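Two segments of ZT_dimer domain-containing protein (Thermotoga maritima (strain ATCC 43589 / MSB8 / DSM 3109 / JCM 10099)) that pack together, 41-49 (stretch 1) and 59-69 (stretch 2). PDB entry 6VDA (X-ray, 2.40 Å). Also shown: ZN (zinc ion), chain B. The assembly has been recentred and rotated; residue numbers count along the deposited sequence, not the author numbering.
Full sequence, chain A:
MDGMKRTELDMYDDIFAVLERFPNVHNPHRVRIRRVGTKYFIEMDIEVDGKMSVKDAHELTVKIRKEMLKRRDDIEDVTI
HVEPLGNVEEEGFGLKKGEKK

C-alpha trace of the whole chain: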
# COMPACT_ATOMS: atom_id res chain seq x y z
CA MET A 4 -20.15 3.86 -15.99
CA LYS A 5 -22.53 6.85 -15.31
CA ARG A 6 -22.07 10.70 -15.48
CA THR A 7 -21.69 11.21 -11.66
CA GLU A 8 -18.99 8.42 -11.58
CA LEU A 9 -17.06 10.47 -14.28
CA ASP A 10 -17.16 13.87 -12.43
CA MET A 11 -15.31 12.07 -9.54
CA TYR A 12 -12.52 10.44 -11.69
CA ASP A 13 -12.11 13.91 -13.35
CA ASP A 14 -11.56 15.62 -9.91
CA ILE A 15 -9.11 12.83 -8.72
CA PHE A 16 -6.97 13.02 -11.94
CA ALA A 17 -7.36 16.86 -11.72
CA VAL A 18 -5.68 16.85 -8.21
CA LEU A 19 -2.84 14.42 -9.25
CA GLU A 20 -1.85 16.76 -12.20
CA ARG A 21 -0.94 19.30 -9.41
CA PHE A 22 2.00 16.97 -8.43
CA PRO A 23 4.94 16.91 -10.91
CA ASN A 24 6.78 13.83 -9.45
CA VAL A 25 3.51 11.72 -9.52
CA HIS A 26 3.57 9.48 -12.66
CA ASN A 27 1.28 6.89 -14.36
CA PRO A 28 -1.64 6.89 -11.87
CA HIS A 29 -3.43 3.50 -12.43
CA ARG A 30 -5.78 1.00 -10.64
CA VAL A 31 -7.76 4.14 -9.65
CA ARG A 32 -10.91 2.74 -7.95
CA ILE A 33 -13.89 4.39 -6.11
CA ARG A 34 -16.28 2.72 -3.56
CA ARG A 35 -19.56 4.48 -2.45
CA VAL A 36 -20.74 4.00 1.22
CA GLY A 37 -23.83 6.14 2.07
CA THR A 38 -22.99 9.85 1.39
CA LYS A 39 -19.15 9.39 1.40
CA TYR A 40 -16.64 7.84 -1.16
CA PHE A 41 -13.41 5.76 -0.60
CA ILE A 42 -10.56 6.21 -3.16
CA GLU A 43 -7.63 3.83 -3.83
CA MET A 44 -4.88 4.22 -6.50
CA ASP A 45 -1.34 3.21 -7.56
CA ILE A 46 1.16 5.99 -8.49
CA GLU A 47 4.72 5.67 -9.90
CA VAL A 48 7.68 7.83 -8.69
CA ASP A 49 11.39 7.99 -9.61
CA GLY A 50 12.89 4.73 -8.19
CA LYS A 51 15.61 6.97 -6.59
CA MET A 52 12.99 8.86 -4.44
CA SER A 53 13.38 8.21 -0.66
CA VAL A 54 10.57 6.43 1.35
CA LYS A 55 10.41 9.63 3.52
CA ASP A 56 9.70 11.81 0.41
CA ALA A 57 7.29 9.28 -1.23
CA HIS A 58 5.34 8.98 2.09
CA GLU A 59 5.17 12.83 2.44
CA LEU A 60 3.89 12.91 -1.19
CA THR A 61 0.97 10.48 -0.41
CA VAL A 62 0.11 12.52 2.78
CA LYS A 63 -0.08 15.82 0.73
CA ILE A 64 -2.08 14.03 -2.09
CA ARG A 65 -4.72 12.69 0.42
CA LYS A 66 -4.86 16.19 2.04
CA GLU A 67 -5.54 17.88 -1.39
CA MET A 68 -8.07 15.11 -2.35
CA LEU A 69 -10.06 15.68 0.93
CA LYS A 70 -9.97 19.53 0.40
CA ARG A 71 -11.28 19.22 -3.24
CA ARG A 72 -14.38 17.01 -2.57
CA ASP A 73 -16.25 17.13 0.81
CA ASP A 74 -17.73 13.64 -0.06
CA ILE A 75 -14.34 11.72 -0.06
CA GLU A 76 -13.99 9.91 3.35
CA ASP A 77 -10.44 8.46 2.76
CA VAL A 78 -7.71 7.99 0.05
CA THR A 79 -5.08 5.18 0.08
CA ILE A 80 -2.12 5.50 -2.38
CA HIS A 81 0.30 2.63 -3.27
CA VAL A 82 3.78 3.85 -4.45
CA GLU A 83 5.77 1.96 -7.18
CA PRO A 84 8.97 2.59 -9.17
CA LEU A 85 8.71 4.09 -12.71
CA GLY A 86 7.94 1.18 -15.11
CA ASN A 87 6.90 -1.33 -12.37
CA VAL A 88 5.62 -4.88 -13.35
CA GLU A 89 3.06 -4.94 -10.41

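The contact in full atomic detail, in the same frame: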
# COMPACT_ATOMS: atom_id res chain seq x y z
N PHE A 41 -14.76 6.28 -0.95
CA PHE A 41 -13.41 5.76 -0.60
C PHE A 41 -12.59 5.56 -1.87
O PHE A 41 -13.03 4.83 -2.78
CB PHE A 41 -13.53 4.47 0.21
CG PHE A 41 -14.15 4.64 1.57
CD1 PHE A 41 -15.53 4.78 1.70
CD2 PHE A 41 -13.37 4.66 2.71
CE1 PHE A 41 -16.10 4.95 2.96
CE2 PHE A 41 -13.94 4.83 3.96
CZ PHE A 41 -15.31 4.97 4.08
N ILE A 42 -11.41 6.17 -1.93
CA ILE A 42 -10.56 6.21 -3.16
C ILE A 42 -9.25 5.47 -2.90
O ILE A 42 -8.59 5.74 -1.88
CB ILE A 42 -10.29 7.66 -3.61
CG1 ILE A 42 -11.60 8.38 -3.93
CG2 ILE A 42 -9.33 7.68 -4.78
CD1 ILE A 42 -11.44 9.87 -4.03
N GLU A 43 -8.89 4.60 -3.84
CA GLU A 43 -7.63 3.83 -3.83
C GLU A 43 -6.96 4.00 -5.19
O GLU A 43 -7.69 4.14 -6.20
CB GLU A 43 -7.98 2.38 -3.50
CG GLU A 43 -6.86 1.40 -3.73
CD GLU A 43 -7.19 0.04 -3.15
OE1 GLU A 43 -6.40 -0.45 -2.32
OE2 GLU A 43 -8.26 -0.51 -3.51
N MET A 44 -5.63 4.04 -5.23
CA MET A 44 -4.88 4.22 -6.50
C MET A 44 -3.44 3.73 -6.34
O MET A 44 -2.95 3.65 -5.20
CB MET A 44 -4.89 5.69 -6.92
CG MET A 44 -4.09 6.62 -6.03
SD MET A 44 -4.31 8.36 -6.49
CE MET A 44 -5.91 8.71 -5.78
N ASP A 45 -2.81 3.39 -7.46
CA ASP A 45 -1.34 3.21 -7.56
C ASP A 45 -0.78 4.46 -8.23
O ASP A 45 -1.44 4.96 -9.16
CB ASP A 45 -0.98 1.96 -8.36
CG ASP A 45 -1.40 0.67 -7.68
OD1 ASP A 45 -2.04 0.77 -6.63
OD2 ASP A 45 -1.08 -0.41 -8.21
N ILE A 46 0.36 4.97 -7.76
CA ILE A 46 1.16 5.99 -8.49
C ILE A 46 2.57 5.43 -8.68
O ILE A 46 2.98 4.56 -7.90
CB ILE A 46 1.17 7.36 -7.77
CG1 ILE A 46 1.82 7.28 -6.39
CG2 ILE A 46 -0.23 7.94 -7.71
CD1 ILE A 46 2.15 8.62 -5.79
N GLU A 47 3.29 5.95 -9.68
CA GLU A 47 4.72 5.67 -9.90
C GLU A 47 5.54 6.93 -9.59
O GLU A 47 5.09 8.05 -9.91
CB GLU A 47 4.92 5.18 -11.34
CG GLU A 47 4.33 3.81 -11.56
CD GLU A 47 4.47 3.31 -12.98
OE1 GLU A 47 5.53 3.53 -13.59
OE2 GLU A 47 3.51 2.70 -13.48
N VAL A 48 6.70 6.74 -8.96
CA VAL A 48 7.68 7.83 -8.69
C VAL A 48 9.07 7.34 -9.09
O VAL A 48 9.29 6.12 -9.19
CB VAL A 48 7.64 8.30 -7.22
CG1 VAL A 48 6.23 8.68 -6.81
CG2 VAL A 48 8.22 7.26 -6.26
N ASP A 49 9.97 8.29 -9.35
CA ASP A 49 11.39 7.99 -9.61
C ASP A 49 11.81 6.92 -8.59
O ASP A 49 11.55 7.13 -7.39
CB ASP A 49 12.21 9.27 -9.58
CG ASP A 49 13.63 9.07 -10.05
OD1 ASP A 49 14.35 8.32 -9.38
OD2 ASP A 49 13.99 9.62 -11.11
N GLU A 59 5.57 11.40 2.37
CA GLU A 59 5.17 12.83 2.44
C GLU A 59 4.28 13.18 1.24
O GLU A 59 3.28 13.90 1.42
CB GLU A 59 6.40 13.75 2.44
CG GLU A 59 6.91 14.09 3.83
CD GLU A 59 8.23 14.85 3.84
OE1 GLU A 59 8.70 15.27 2.75
OE2 GLU A 59 8.80 15.01 4.94
N LEU A 60 4.65 12.68 0.06
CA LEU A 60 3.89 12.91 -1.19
C LEU A 60 2.46 12.38 -1.02
O LEU A 60 1.52 13.16 -1.26
CB LEU A 60 4.62 12.23 -2.36
CG LEU A 60 3.99 12.43 -3.73
CD1 LEU A 60 3.81 13.91 -4.04
CD2 LEU A 60 4.83 11.76 -4.81
N THR A 61 2.30 11.13 -0.57
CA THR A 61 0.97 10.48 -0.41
C THR A 61 0.16 11.23 0.66
O THR A 61 -1.07 11.34 0.49
CB THR A 61 1.08 8.99 -0.11
OG1 THR A 61 1.56 8.83 1.23
CG2 THR A 61 1.99 8.26 -1.08
N VAL A 62 0.79 11.73 1.72
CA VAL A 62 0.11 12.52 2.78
C VAL A 62 -0.47 13.80 2.15
O VAL A 62 -1.67 14.07 2.36
CB VAL A 62 1.07 12.83 3.94
CG1 VAL A 62 0.54 13.92 4.87
CG2 VAL A 62 1.41 11.57 4.73
N LYS A 63 0.33 14.54 1.38
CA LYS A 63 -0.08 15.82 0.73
C LYS A 63 -1.17 15.53 -0.32
O LYS A 63 -2.08 16.37 -0.47
CB LYS A 63 1.13 16.52 0.11
CG LYS A 63 0.89 17.93 -0.40
CD LYS A 63 0.87 19.01 0.67
N ILE A 64 -1.09 14.40 -1.04
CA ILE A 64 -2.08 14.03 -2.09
C ILE A 64 -3.44 13.82 -1.40
O ILE A 64 -4.42 14.42 -1.85
CB ILE A 64 -1.63 12.81 -2.92
CG1 ILE A 64 -0.38 13.11 -3.74
CG2 ILE A 64 -2.76 12.30 -3.81
CD1 ILE A 64 0.22 11.89 -4.42
N ARG A 65 -3.48 13.00 -0.34
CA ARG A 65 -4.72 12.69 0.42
C ARG A 65 -5.31 14.00 0.94
O ARG A 65 -6.54 14.15 0.88
CB ARG A 65 -4.44 11.74 1.59
CG ARG A 65 -5.66 11.50 2.48
CD ARG A 65 -5.51 10.38 3.49
NE ARG A 65 -5.40 10.88 4.85
CZ ARG A 65 -6.41 11.13 5.70
NH1 ARG A 65 -7.67 10.91 5.35
NH2 ARG A 65 -6.15 11.59 6.91
N LYS A 66 -4.46 14.90 1.44
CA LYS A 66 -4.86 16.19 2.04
C LYS A 66 -5.58 17.01 0.96
O LYS A 66 -6.72 17.45 1.22
CB LYS A 66 -3.64 16.91 2.63
CG LYS A 66 -3.94 17.97 3.69
N GLU A 67 -4.98 17.12 -0.23
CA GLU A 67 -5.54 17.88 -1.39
C GLU A 67 -6.81 17.21 -1.90
O GLU A 67 -7.75 17.95 -2.27
CB GLU A 67 -4.51 18.02 -2.51
CG GLU A 67 -3.50 19.13 -2.26
CD GLU A 67 -4.14 20.46 -1.89
OE1 GLU A 67 -5.02 20.92 -2.66
OE2 GLU A 67 -3.78 21.01 -0.83
N MET A 68 -6.86 15.87 -1.93
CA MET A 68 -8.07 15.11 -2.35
C MET A 68 -9.23 15.49 -1.43
O MET A 68 -10.30 15.85 -1.95
CB MET A 68 -7.84 13.60 -2.28
CG MET A 68 -6.78 13.10 -3.24
SD MET A 68 -7.34 12.99 -4.95
CE MET A 68 -8.56 11.68 -4.79
N LEU A 69 -9.02 15.43 -0.11
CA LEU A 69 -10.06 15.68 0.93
C LEU A 69 -10.54 17.14 0.86
O LEU A 69 -11.73 17.37 1.11
CB LEU A 69 -9.49 15.33 2.31
CG LEU A 69 -9.88 13.96 2.86
CD1 LEU A 69 -9.76 12.87 1.81
CD2 LEU A 69 -9.05 13.59 4.08
ZN ZN B . 0.48 -0.60 -9.74

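The contact is a strand packed against a helix and joined by apolar side chains alone; no hydrogen bond crosses it. The strand, 41-48, and the helix, 59-69, run roughly antiparallel, their directions 144° apart, with axes 11.5 Å apart at closest approach. That spacing leaves room for a layer of side chains from each element, and the pairing follows the reversed direction: I42 lies by M68 at one end, V48 by L60 at the other. Together the two stretches bury 252 Å², summed over both sides.

The first rule is alternation. On the strand, I42, M44, I46 and V48 point their CA-to-CB bonds toward the helix and are buried. The acidic residues between them, E43, D45 and E47, are out of its reach; D45 uses OD2 to bind the zinc ion, 2.2 Å from ZN. One strand thus carries a greasy face and a largely acidic other face, which F41 also shares. The helix answers with L60, I64 and M68, all buried and spaced four apart so that one stripe faces the strand, while E59, V62, K63, K66 and E67 stay out of reach. Within the helix backbone, I64 N donates to L60 O at 2.9 Å and M68 N to I64 O at 2.8 Å.

The second rule is reach. I42, with chi1 m and chi2 t, extends CD1 to 3.5 Å from M68 CE. M68 is m at all three chi angles, a folded path that carries its methyl to this place, and it has the largest area covered of any residue here. The same CE lies 4.1 Å from the CE of M44, so two thioether side chains meet end to end. M44 combines a p chi1, a t chi2 and a p chi3, the last turn directing its methyl back toward I42's side of the contact. Unbranched and flexible, methionine suits a place where one terminal methyl must serve two neighbours.

At the centre, I46 has chi1 p and chi2 t, which sends CD1 toward the helix, 4.0 Å from I64 CD1 and 4.2 Å from L60 CD2. I64 repeats the extended m, t form of I42, and its CD1 meets I46 CD1. L60, with chi1 t and chi2 p, places CD2 within 3.9 Å of V48 CG1 as well, bridging two strand residues. Valine's short CG1 branch suffices there, because L60 reaches out to it. T61, sideways to the strand, makes no close contact and hydrogen-bonds through OG1 to a residue flanking the stretches.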